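Long-range contacts in putative TetR-family transcriptional regulator (Bordetella parapertussis 12822, PDB 3CCY), which probably binds cis-regulatory DNA and acts as a transcriptional regulator, most likely a repressor, through an N-terminal helix-turn-helix domain: residues N14-I19 and Y52-S57; E21-M26 and G38-A43; E75-V80 and R132-Y137; I94-L99 and A184-T189. All coordinates share one frame; numbering follows the deposited sequence.

In the fold
The four contacts of this all-helical TetR-type chain fall into two pairs, one in the DNA-binding part and one in the helical body. Interactions 1 and 2 lie in the predicted DNA-binding part, share helix 15-29 and have centres 11 Å apart; they meet where Ile-19 CG2 packs on Ile-40 CG2 at 3.9 Å. Interactions 3 and 4 have centres 15 Å apart and join through Phe-98, whose CZ lies 3.5 Å from Leu-134 CD1. Interactions 1 and 4 are 33 Å apart between centres. Helix 58-81 runs between the pairs: its early residues Val-61 and Met-65 pack beside interactions 1 and 2, while its later turns carry interaction 3. Interaction 4 alone reaches the second subunit.

Interaction 1 (N14-I19 and Y52-S57); sequences NIRDTI and YHYFDS
Ile-15 lies across the hydroxyl end of the Tyr-54 ring, the two side chains crossing at about a right angle, with Ile-15 CG1 3.6 Å from Tyr-54 CE2. One turn further along helix 15-29, Ile-19 works as a fork between two aromatic residues. With CG1 anti to the carbonyl carbon (chi1 -58°), its CG2 is anti to the backbone N and rests 3.8 Å from Phe-55 CE1, while the other branch ends in CD1, 3.5 Å from Tyr-54 CD2. Arg-16 approaches Phe-55 from the other side of its ring plane to Ile-19 CG2, and shares one side of Tyr-54 with Ile-19. Its CD approaches Phe-55 CZ at 3.6 Å and Tyr-54 CB at 3.7 Å, and the chain, bent at chi2 and chi3, keeps the guanidinium beside Phe-55. Phe-55 CE2 sits 3.8 Å above one guanidinium face, near its rim, but the planes are 50° apart, so the ring leans over the group without stacking flat on it. On the loop side, His-53 CD2 lies over one face of the Tyr-54 ring.

The contact ties the first helix of the domain to the loop closing the predicted helix-turn-helix, in the Tyr-His-Tyr-Phe sequence that resembles the family's signature. Ser-57 then N-caps helix 58-81, its OG accepting from Glu-59 N, and Phe-55 also packs on Val-61 of that helix. No hydrogen bond crosses between the two segments. Cohesion therefore rests on aliphatic-aromatic packing, with the aliphatic part of Arg-16 sharing in it while its charged end makes a weak, long ion pair with Asp-64.

Interaction 2 (E21-M26 and G38-A43); sequences ERAAAM and GDIARA
Helices 15-29 and 37-43 pass each other here with segment axes 9.5 Å apart at closest approach and their directions 127° apart, the backbones coming nearest at Ala-23 and Ile-40. This is the packing of the first two helices of the TetR-type DNA-binding domain, the second belonging to the predicted helix-turn-helix. Met-26, present as selenomethionine, reaches across to three residues. Its chain is extended to SE, which lies 4.0 Å from Asp-39 CB, and then bends at chi3 (-73°), turning CE toward Ile-40 and Ala-43. There CE meets Ile-40 CG1 at 3.8 Å and presses to 3.4 Å from Ala-43 CB, closer than carbon atoms usually pack. Ala-23 supplies a small, looser contact from its CB to Ile-40 CG1, and also touches Val-61 and Met-65 of helix 58-81.

The acid of Asp-39 turns to partners near its own helix: OD2 accepts from Ser-36 N, just before that helix, while OD1 forms a salt bridge with Arg-42 NH2. Arg-22 provides the polar link between the segments. Its CG lies 3.7 Å from Ala-43 CB, and bends at chi2 and chi3 bring NE round to the end of the neighbouring segment. There Arg-22 NE donates to Ala-43 O over 2.9 Å in a bent bond, with the nitrogen 50° above the carbonyl plane.

Interaction 3 (E75-V80 and R132-Y137); sequences ERCRQV and RELIAY
Arg-78 and Tyr-137 cross obliquely, guanidinium and phenol ring 76° apart, and the hydroxyl lies at the guanidinium edge, near its plane. Extended from CG to NE, the arginine chain passes the hydroxyl end of the ring, with CG 3.8 Å from Tyr-137 CZ. NE then donates to Tyr-137 OH over 2.8 Å, with an N-H...O angle of 148°. The rest of the guanidinium edge faces acids: NH2 makes a 3.0 Å salt bridge with Glu-75 OE2 on its own helix, and NH1 has a long one, 3.8 Å, with Glu-133 OE1. Beside the arginine, Cys-77 CB approaches Tyr-137 CD2 at 3.9 Å.

The two helices, 58-81 and 122-145, run nearly parallel, 21° apart with segment axes 10.8 Å from each other, and Phe-98 of helix 87-115 packs on both Cys-77 and Leu-134. The contact joins the long connecting helix to the helical body. The spacing is bridged by Arg-78 and Tyr-137 together with the smaller Cys-77, and the two carboxylates would be expected to stabilise the arginine charge while the tyrosine hydroxyl holds its NE.

Interaction 4 (I94-L99 and A184-T189); sequences IVKLFL and ALAERT
The carbonyl oxygen of Leu-185, a residue whose side chain meets Leu-99 across the contact, is gripped by two donors of Thr-189: OG1 at 2.7 Å and the backbone N at 2.8 Å, arriving from opposite faces of the carbonyl plane. The threonine hydroxyl is thereby satisfied within its own helix, and its methyl CG2 lies loosely beside Val-95. Between the helices, Ala-186 is the point of closest backbone approach, its CA 5.2 Å from that of Lys-96. Its small CB nestles against Lys-96 CG at 3.6 Å and is flanked by Val-95 CG1 at 3.9 Å. Leu-99 crosses Leu-185 at about a right angle; with CD1 anti to CA (chi2 -179°), that methyl reaches Leu-185 CG at 3.6 Å. At the outer edge Lys-96, extended beyond CG, sends NZ to Glu-187 OE2 in a 3.0 Å salt bridge, meeting the oxygen from above the carboxylate plane; Asp-183 is a weak, long second partner.

Helices 87-115 and 182-195 run 139° apart here. Beyond the contact, Leu-185 and Thr-189 also pack on Val-158 and Leu-162 of the second subunit, and Arg-188 forms a salt bridge with Asp-159 of the second subunit, consistent with the helical dimer interface usual for TetR proteins. Chemically, the contact is a buried aliphatic seam bordered by the Lys-96 to Glu-187 salt bridge, with its buried hydroxyl occupied locally.

Interaction 1 (N14-I19 and Y52-S57)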
# COMPACT_ATOMS: atom_id res chain seq x y z
N ASN A 14 -29.91 -1.46 13.78
CA ASN A 14 -29.27 -0.45 14.63
C ASN A 14 -28.00 -1.02 15.29
O ASN A 14 -26.89 -0.54 15.05
CB ASN A 14 -30.23 0.06 15.73
CG ASN A 14 -31.70 0.07 15.30
OD1 ASN A 14 -32.59 -0.20 16.11
ND2 ASN A 14 -31.97 0.40 14.03
N ILE A 15 -28.21 -2.06 16.10
CA ILE A 15 -27.15 -2.82 16.78
C ILE A 15 -26.24 -3.57 15.78
O ILE A 15 -25.05 -3.76 16.05
CB ILE A 15 -27.77 -3.79 17.82
CG1 ILE A 15 -26.80 -4.91 18.23
CG2 ILE A 15 -29.09 -4.35 17.31
CD1 ILE A 15 -25.75 -4.50 19.27
N ARG A 16 -26.81 -3.97 14.65
CA ARG A 16 -26.08 -4.52 13.50
C ARG A 16 -24.83 -3.71 13.17
O ARG A 16 -23.72 -4.24 13.14
CB ARG A 16 -26.98 -4.56 12.26
CG ARG A 16 -27.50 -5.94 11.86
CD ARG A 16 -26.39 -6.79 11.27
NE ARG A 16 -26.78 -7.43 10.01
CZ ARG A 16 -26.27 -7.12 8.82
NH1 ARG A 16 -25.34 -6.18 8.71
NH2 ARG A 16 -26.69 -7.76 7.74
N ASP A 17 -25.03 -2.41 12.94
CA ASP A 17 -23.97 -1.51 12.47
C ASP A 17 -22.96 -1.16 13.55
O ASP A 17 -21.85 -0.76 13.23
CB ASP A 17 -24.57 -0.22 11.89
CG ASP A 17 -26.01 -0.39 11.44
OD1 ASP A 17 -26.29 -1.31 10.63
OD2 ASP A 17 -26.86 0.41 11.91
N THR A 18 -23.35 -1.30 14.81
CA THR A 18 -22.41 -1.10 15.92
C THR A 18 -21.35 -2.20 15.90
O THR A 18 -20.16 -1.93 16.03
CB THR A 18 -23.12 -1.06 17.28
OG1 THR A 18 -24.31 -0.27 17.18
CG2 THR A 18 -22.21 -0.48 18.36
N ILE A 19 -21.80 -3.44 15.72
CA ILE A 19 -20.91 -4.60 15.58
C ILE A 19 -19.95 -4.35 14.41
O ILE A 19 -18.74 -4.39 14.59
CB ILE A 19 -21.71 -5.92 15.37
CG1 ILE A 19 -22.66 -6.16 16.55
CG2 ILE A 19 -20.76 -7.10 15.19
CD1 ILE A 19 -23.91 -6.90 16.18
N TYR A 52 -24.28 -13.50 17.37
CA TYR A 52 -24.73 -14.50 16.42
C TYR A 52 -26.17 -14.35 16.05
O TYR A 52 -26.65 -15.02 15.17
CB TYR A 52 -24.45 -15.90 16.93
CG TYR A 52 -23.00 -16.19 17.11
CD1 TYR A 52 -22.37 -15.86 18.26
CD2 TYR A 52 -22.26 -16.80 16.14
CE1 TYR A 52 -21.05 -16.12 18.42
CE2 TYR A 52 -20.95 -17.06 16.30
CZ TYR A 52 -20.36 -16.72 17.44
OH TYR A 52 -19.05 -16.97 17.61
N HIS A 53 -26.85 -13.44 16.73
CA HIS A 53 -28.21 -13.01 16.40
C HIS A 53 -28.21 -12.24 15.07
O HIS A 53 -29.24 -12.17 14.39
CB HIS A 53 -28.77 -12.13 17.53
CG HIS A 53 -30.25 -11.90 17.46
ND1 HIS A 53 -31.16 -12.69 18.15
CD2 HIS A 53 -30.98 -10.96 16.82
CE1 HIS A 53 -32.38 -12.25 17.92
NE2 HIS A 53 -32.30 -11.20 17.11
N TYR A 54 -27.05 -11.71 14.70
CA TYR A 54 -26.91 -10.91 13.47
C TYR A 54 -25.92 -11.51 12.48
O TYR A 54 -26.04 -11.28 11.27
CB TYR A 54 -26.51 -9.47 13.81
CG TYR A 54 -27.33 -8.87 14.93
CD1 TYR A 54 -28.58 -8.30 14.68
CD2 TYR A 54 -26.86 -8.87 16.24
CE1 TYR A 54 -29.34 -7.74 15.71
CE2 TYR A 54 -27.61 -8.33 17.28
CZ TYR A 54 -28.85 -7.77 17.01
OH TYR A 54 -29.59 -7.23 18.04
N PHE A 55 -24.93 -12.25 12.98
CA PHE A 55 -23.86 -12.81 12.14
C PHE A 55 -23.53 -14.26 12.47
O PHE A 55 -23.50 -14.65 13.65
CB PHE A 55 -22.59 -11.98 12.27
CG PHE A 55 -22.74 -10.55 11.81
CD1 PHE A 55 -22.85 -9.52 12.74
CD2 PHE A 55 -22.75 -10.24 10.45
CE1 PHE A 55 -22.98 -8.20 12.32
CE2 PHE A 55 -22.88 -8.92 10.02
CZ PHE A 55 -23.00 -7.90 10.96
N ASP A 56 -23.26 -15.06 11.44
CA ASP A 56 -22.97 -16.49 11.62
C ASP A 56 -21.51 -16.77 11.94
O ASP A 56 -21.17 -17.84 12.45
CB ASP A 56 -23.38 -17.29 10.37
CG ASP A 56 -24.88 -17.25 10.11
OD1 ASP A 56 -25.25 -17.31 8.91
OD2 ASP A 56 -25.68 -17.16 11.08
N SER A 57 -20.64 -15.83 11.62
CA SER A 57 -19.21 -16.04 11.75
C SER A 57 -18.47 -14.70 11.83
O SER A 57 -19.04 -13.65 11.53
CB SER A 57 -18.70 -16.88 10.57
OG SER A 57 -17.28 -16.93 10.51

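Interaction 2 (E21-M26 and G38-A43)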
# COMPACT_ATOMS: atom_id res chain seq x y z
N GLU A 21 -19.28 -1.51 12.91
CA GLU A 21 -18.49 -0.31 13.21
C GLU A 21 -17.32 -0.64 14.14
O GLU A 21 -16.18 -0.24 13.89
CB GLU A 21 -19.38 0.75 13.88
CG GLU A 21 -18.82 2.19 13.90
CD GLU A 21 -19.82 3.23 14.45
OE1 GLU A 21 -19.68 4.43 14.11
OE2 GLU A 21 -20.75 2.85 15.22
N ARG A 22 -17.61 -1.40 15.20
CA ARG A 22 -16.62 -1.72 16.22
C ARG A 22 -15.59 -2.75 15.73
O ARG A 22 -14.40 -2.64 16.03
CB ARG A 22 -17.31 -2.15 17.53
CG ARG A 22 -16.82 -1.39 18.76
CD ARG A 22 -17.67 -0.16 19.08
NE ARG A 22 -18.58 -0.39 20.20
CZ ARG A 22 -19.43 0.50 20.71
NH1 ARG A 22 -19.51 1.73 20.20
NH2 ARG A 22 -20.20 0.17 21.73
N ALA A 23 -16.06 -3.74 14.96
CA ALA A 23 -15.20 -4.73 14.31
C ALA A 23 -14.24 -4.10 13.30
O ALA A 23 -13.05 -4.44 13.26
CB ALA A 23 -16.04 -5.78 13.62
N ALA A 24 -14.77 -3.21 12.47
CA ALA A 24 -13.96 -2.49 11.48
C ALA A 24 -12.78 -1.81 12.17
O ALA A 24 -11.64 -1.93 11.73
CB ALA A 24 -14.80 -1.48 10.73
N ALA A 25 -13.05 -1.12 13.28
CA ALA A 25 -11.98 -0.46 14.02
C ALA A 25 -10.88 -1.43 14.50
O ALA A 25 -9.69 -1.15 14.35
CB ALA A 25 -12.54 0.36 15.18
N MSE A 26 -11.27 -2.57 15.04
CA MSE A 26 -10.27 -3.54 15.50
C MSE A 26 -9.49 -4.23 14.38
O MSE A 26 -8.27 -4.35 14.47
CB MSE A 26 -10.90 -4.55 16.44
CG MSE A 26 -11.02 -4.02 17.85
SE MSE A 26 -11.83 -5.25 19.09
CE MSE A 26 -13.67 -5.11 18.45
N GLY A 38 -14.82 -12.83 20.63
CA GLY A 38 -14.90 -12.40 22.02
C GLY A 38 -14.53 -10.93 22.19
O GLY A 38 -15.23 -10.19 22.89
N ASP A 39 -13.44 -10.53 21.54
CA ASP A 39 -13.00 -9.12 21.49
C ASP A 39 -14.12 -8.18 21.02
O ASP A 39 -14.35 -7.12 21.61
CB ASP A 39 -11.80 -8.97 20.55
CG ASP A 39 -10.53 -9.61 21.10
OD1 ASP A 39 -10.39 -9.71 22.34
OD2 ASP A 39 -9.66 -10.00 20.29
N ILE A 40 -14.82 -8.58 19.94
CA ILE A 40 -15.96 -7.83 19.41
C ILE A 40 -17.13 -7.80 20.41
O ILE A 40 -17.70 -6.66 20.59
CB ILE A 40 -16.40 -8.40 18.03
CG1 ILE A 40 -15.23 -8.31 17.01
CG2 ILE A 40 -17.68 -7.64 17.49
CD1 ILE A 40 -15.37 -9.43 15.89
N ALA A 41 -17.45 -8.98 20.98
CA ALA A 41 -18.57 -9.08 21.90
C ALA A 41 -18.47 -8.01 22.99
O ALA A 41 -19.45 -7.27 23.24
CB ALA A 41 -18.65 -10.51 22.49
N ARG A 42 -17.25 -7.89 23.57
CA ARG A 42 -17.00 -6.97 24.67
C ARG A 42 -16.64 -5.54 24.24
O ARG A 42 -16.60 -4.63 25.08
CB ARG A 42 -15.93 -7.54 25.61
CG ARG A 42 -16.39 -8.78 26.41
CD ARG A 42 -15.19 -9.56 26.96
NE ARG A 42 -14.17 -9.79 25.92
CZ ARG A 42 -13.09 -9.03 25.73
NH1 ARG A 42 -12.86 -7.97 26.50
NH2 ARG A 42 -12.23 -9.32 24.76
N ALA A 43 -16.40 -5.32 22.94
CA ALA A 43 -16.22 -3.96 22.44
C ALA A 43 -17.57 -3.26 22.30
O ALA A 43 -17.67 -2.04 22.44
CB ALA A 43 -15.47 -3.94 21.12

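Interaction 3 (E75-V80 and R132-Y137)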
# COMPACT_ATOMS: atom_id res chain seq x y z
N GLU A 75 -21.26 2.53 -6.52
CA GLU A 75 -22.43 3.33 -6.85
C GLU A 75 -22.04 4.79 -6.93
O GLU A 75 -22.42 5.46 -7.88
CB GLU A 75 -23.58 3.15 -5.85
CG GLU A 75 -25.01 3.18 -6.47
CD GLU A 75 -25.13 3.53 -8.00
OE1 GLU A 75 -25.19 4.75 -8.34
OE2 GLU A 75 -25.22 2.58 -8.85
N ARG A 76 -21.24 5.27 -5.98
CA ARG A 76 -20.89 6.68 -5.98
C ARG A 76 -20.02 7.07 -7.17
O ARG A 76 -20.20 8.16 -7.71
CB ARG A 76 -20.38 7.12 -4.62
CG ARG A 76 -21.53 6.98 -3.60
CD ARG A 76 -21.15 7.25 -2.18
NE ARG A 76 -20.81 8.65 -1.99
CZ ARG A 76 -20.10 9.11 -0.97
NH1 ARG A 76 -19.70 8.27 -0.03
NH2 ARG A 76 -19.79 10.40 -0.91
N CYS A 77 -19.13 6.16 -7.58
CA CYS A 77 -18.34 6.31 -8.81
C CYS A 77 -19.22 6.47 -10.04
O CYS A 77 -18.93 7.26 -10.93
CB CYS A 77 -17.47 5.07 -9.04
SG CYS A 77 -15.91 5.06 -8.22
N ARG A 78 -20.24 5.64 -10.12
CA ARG A 78 -21.16 5.71 -11.24
C ARG A 78 -21.85 7.06 -11.30
O ARG A 78 -21.95 7.64 -12.39
CB ARG A 78 -22.21 4.59 -11.17
CG ARG A 78 -21.63 3.24 -11.53
CD ARG A 78 -22.70 2.10 -11.45
NE ARG A 78 -21.97 0.86 -11.15
CZ ARG A 78 -22.16 0.13 -10.05
NH1 ARG A 78 -21.44 -0.99 -9.89
NH2 ARG A 78 -23.08 0.47 -9.15
N GLN A 79 -22.33 7.57 -10.17
CA GLN A 79 -22.97 8.90 -10.14
C GLN A 79 -22.01 9.97 -10.64
O GLN A 79 -22.41 10.87 -11.35
CB GLN A 79 -23.45 9.29 -8.74
CG GLN A 79 -24.41 8.36 -8.05
CD GLN A 79 -24.50 8.68 -6.54
OE1 GLN A 79 -24.80 9.82 -6.14
NE2 GLN A 79 -24.24 7.66 -5.70
N VAL A 80 -20.74 9.89 -10.25
CA VAL A 80 -19.72 10.79 -10.77
C VAL A 80 -19.57 10.62 -12.28
O VAL A 80 -19.58 11.62 -13.02
CB VAL A 80 -18.37 10.60 -10.04
CG1 VAL A 80 -17.25 11.34 -10.73
CG2 VAL A 80 -18.46 11.11 -8.59
N ARG A 132 -12.10 -5.03 -9.28
CA ARG A 132 -11.72 -4.91 -10.69
C ARG A 132 -12.62 -3.92 -11.45
O ARG A 132 -12.14 -3.16 -12.30
CB ARG A 132 -11.76 -6.28 -11.34
CG ARG A 132 -10.51 -7.10 -11.10
CD ARG A 132 -10.72 -8.49 -11.65
NE ARG A 132 -9.65 -9.42 -11.29
CZ ARG A 132 -9.84 -10.72 -11.06
NH1 ARG A 132 -11.07 -11.24 -11.12
NH2 ARG A 132 -8.81 -11.50 -10.76
N GLU A 133 -13.92 -3.92 -11.13
CA GLU A 133 -14.86 -2.93 -11.66
C GLU A 133 -14.42 -1.49 -11.37
O GLU A 133 -14.48 -0.64 -12.24
CB GLU A 133 -16.26 -3.15 -11.08
CG GLU A 133 -16.88 -4.45 -11.49
CD GLU A 133 -18.32 -4.60 -11.00
OE1 GLU A 133 -19.14 -3.70 -11.26
OE2 GLU A 133 -18.63 -5.60 -10.34
N LEU A 134 -14.02 -1.26 -10.13
CA LEU A 134 -13.60 0.02 -9.64
C LEU A 134 -12.33 0.49 -10.33
O LEU A 134 -12.27 1.63 -10.79
CB LEU A 134 -13.31 -0.10 -8.16
CG LEU A 134 -12.97 1.18 -7.42
CD1 LEU A 134 -14.22 2.04 -7.27
CD2 LEU A 134 -12.36 0.79 -6.06
N ILE A 135 -11.34 -0.39 -10.38
CA ILE A 135 -10.14 -0.16 -11.16
C ILE A 135 -10.47 0.20 -12.63
O ILE A 135 -9.89 1.13 -13.20
CB ILE A 135 -9.23 -1.39 -11.06
CG1 ILE A 135 -8.76 -1.55 -9.61
CG2 ILE A 135 -8.02 -1.32 -12.05
CD1 ILE A 135 -7.92 -2.73 -9.34
N ALA A 136 -11.41 -0.56 -13.23
CA ALA A 136 -11.81 -0.36 -14.62
C ALA A 136 -12.35 1.07 -14.82
O ALA A 136 -12.02 1.74 -15.80
CB ALA A 136 -12.85 -1.40 -15.06
N TYR A 137 -13.15 1.54 -13.88
CA TYR A 137 -13.67 2.90 -13.97
C TYR A 137 -12.52 3.92 -14.08
O TYR A 137 -12.59 4.86 -14.87
CB TYR A 137 -14.55 3.25 -12.77
CG TYR A 137 -15.93 2.63 -12.77
CD1 TYR A 137 -16.60 2.41 -13.96
CD2 TYR A 137 -16.59 2.29 -11.57
CE1 TYR A 137 -17.87 1.86 -13.99
CE2 TYR A 137 -17.90 1.73 -11.59
CZ TYR A 137 -18.52 1.52 -12.81
OH TYR A 137 -19.77 0.95 -12.90

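Interaction 4 (I94-L99 and A184-T189)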
# COMPACT_ATOMS: atom_id res chain seq x y z
N ILE A 94 -13.56 11.70 -9.39
CA ILE A 94 -13.33 10.36 -8.91
C ILE A 94 -12.25 10.33 -7.83
O ILE A 94 -12.41 9.68 -6.80
CB ILE A 94 -12.90 9.38 -10.07
CG1 ILE A 94 -14.08 9.12 -11.00
CG2 ILE A 94 -12.23 8.09 -9.49
CD1 ILE A 94 -13.63 8.45 -12.33
N VAL A 95 -11.14 11.03 -8.03
CA VAL A 95 -10.09 10.98 -7.01
C VAL A 95 -10.58 11.65 -5.68
O VAL A 95 -10.29 11.17 -4.60
CB VAL A 95 -8.79 11.67 -7.51
CG1 VAL A 95 -7.67 11.64 -6.41
CG2 VAL A 95 -8.32 11.00 -8.82
N LYS A 96 -11.31 12.75 -5.80
CA LYS A 96 -11.85 13.47 -4.64
C LYS A 96 -12.82 12.55 -3.91
O LYS A 96 -12.84 12.53 -2.68
CB LYS A 96 -12.61 14.70 -5.10
CG LYS A 96 -11.76 15.89 -5.44
CD LYS A 96 -12.62 17.15 -5.73
CE LYS A 96 -11.61 18.30 -5.99
NZ LYS A 96 -12.25 19.58 -6.14
N LEU A 97 -13.60 11.77 -4.66
CA LEU A 97 -14.51 10.79 -4.03
C LEU A 97 -13.76 9.75 -3.18
O LEU A 97 -14.14 9.47 -2.03
CB LEU A 97 -15.38 10.08 -5.08
CG LEU A 97 -16.15 8.84 -4.67
CD1 LEU A 97 -17.28 9.28 -3.73
CD2 LEU A 97 -16.71 8.09 -5.90
N PHE A 98 -12.70 9.17 -3.76
CA PHE A 98 -11.96 8.13 -3.03
C PHE A 98 -11.37 8.67 -1.74
O PHE A 98 -11.43 8.02 -0.69
CB PHE A 98 -10.90 7.42 -3.93
CG PHE A 98 -11.50 6.64 -5.09
CD1 PHE A 98 -12.87 6.48 -5.21
CD2 PHE A 98 -10.71 6.03 -6.03
CE1 PHE A 98 -13.42 5.76 -6.27
CE2 PHE A 98 -11.26 5.29 -7.10
CZ PHE A 98 -12.60 5.16 -7.21
N LEU A 99 -10.84 9.89 -1.80
CA LEU A 99 -10.25 10.49 -0.61
C LEU A 99 -11.29 10.97 0.38
O LEU A 99 -11.03 10.99 1.58
CB LEU A 99 -9.23 11.59 -0.98
CG LEU A 99 -7.98 11.03 -1.67
CD1 LEU A 99 -7.03 12.16 -1.97
CD2 LEU A 99 -7.26 9.95 -0.84
N ALA A 184 -7.80 19.09 -1.14
CA ALA A 184 -6.44 19.55 -1.45
C ALA A 184 -5.53 18.38 -1.85
O ALA A 184 -4.78 18.46 -2.84
CB ALA A 184 -5.84 20.37 -0.26
N LEU A 185 -5.60 17.27 -1.12
CA LEU A 185 -4.73 16.13 -1.45
C LEU A 185 -5.10 15.57 -2.85
O LEU A 185 -4.21 15.21 -3.65
CB LEU A 185 -4.81 15.04 -0.35
CG LEU A 185 -4.04 13.76 -0.66
CD1 LEU A 185 -2.55 14.07 -0.77
CD2 LEU A 185 -4.27 12.69 0.46
N ALA A 186 -6.40 15.51 -3.13
CA ALA A 186 -6.91 14.99 -4.39
C ALA A 186 -6.44 15.86 -5.55
O ALA A 186 -5.94 15.32 -6.55
CB ALA A 186 -8.50 14.92 -4.39
N GLU A 187 -6.61 17.18 -5.42
CA GLU A 187 -6.14 18.15 -6.44
C GLU A 187 -4.67 18.05 -6.73
O GLU A 187 -4.25 18.07 -7.91
CB GLU A 187 -6.53 19.58 -6.08
CG GLU A 187 -8.06 19.70 -6.08
CD GLU A 187 -8.63 21.05 -5.69
OE1 GLU A 187 -7.95 21.79 -4.93
OE2 GLU A 187 -9.78 21.35 -6.12
N ARG A 188 -3.89 17.95 -5.66
CA ARG A 188 -2.44 17.73 -5.74
C ARG A 188 -2.09 16.41 -6.46
O ARG A 188 -1.24 16.41 -7.33
CB ARG A 188 -1.85 17.63 -4.34
CG ARG A 188 -0.27 17.62 -4.33
CD ARG A 188 0.22 18.98 -4.70
NE ARG A 188 1.64 19.19 -4.46
CZ ARG A 188 2.22 20.39 -4.55
NH1 ARG A 188 1.47 21.44 -4.87
NH2 ARG A 188 3.51 20.53 -4.36
N THR A 189 -2.68 15.31 -6.00
CA THR A 189 -2.52 13.98 -6.64
C THR A 189 -2.79 14.01 -8.17
O THR A 189 -1.99 13.52 -8.98
CB THR A 189 -3.45 12.97 -5.97
OG1 THR A 189 -3.11 12.91 -4.58
CG2 THR A 189 -3.33 11.57 -6.61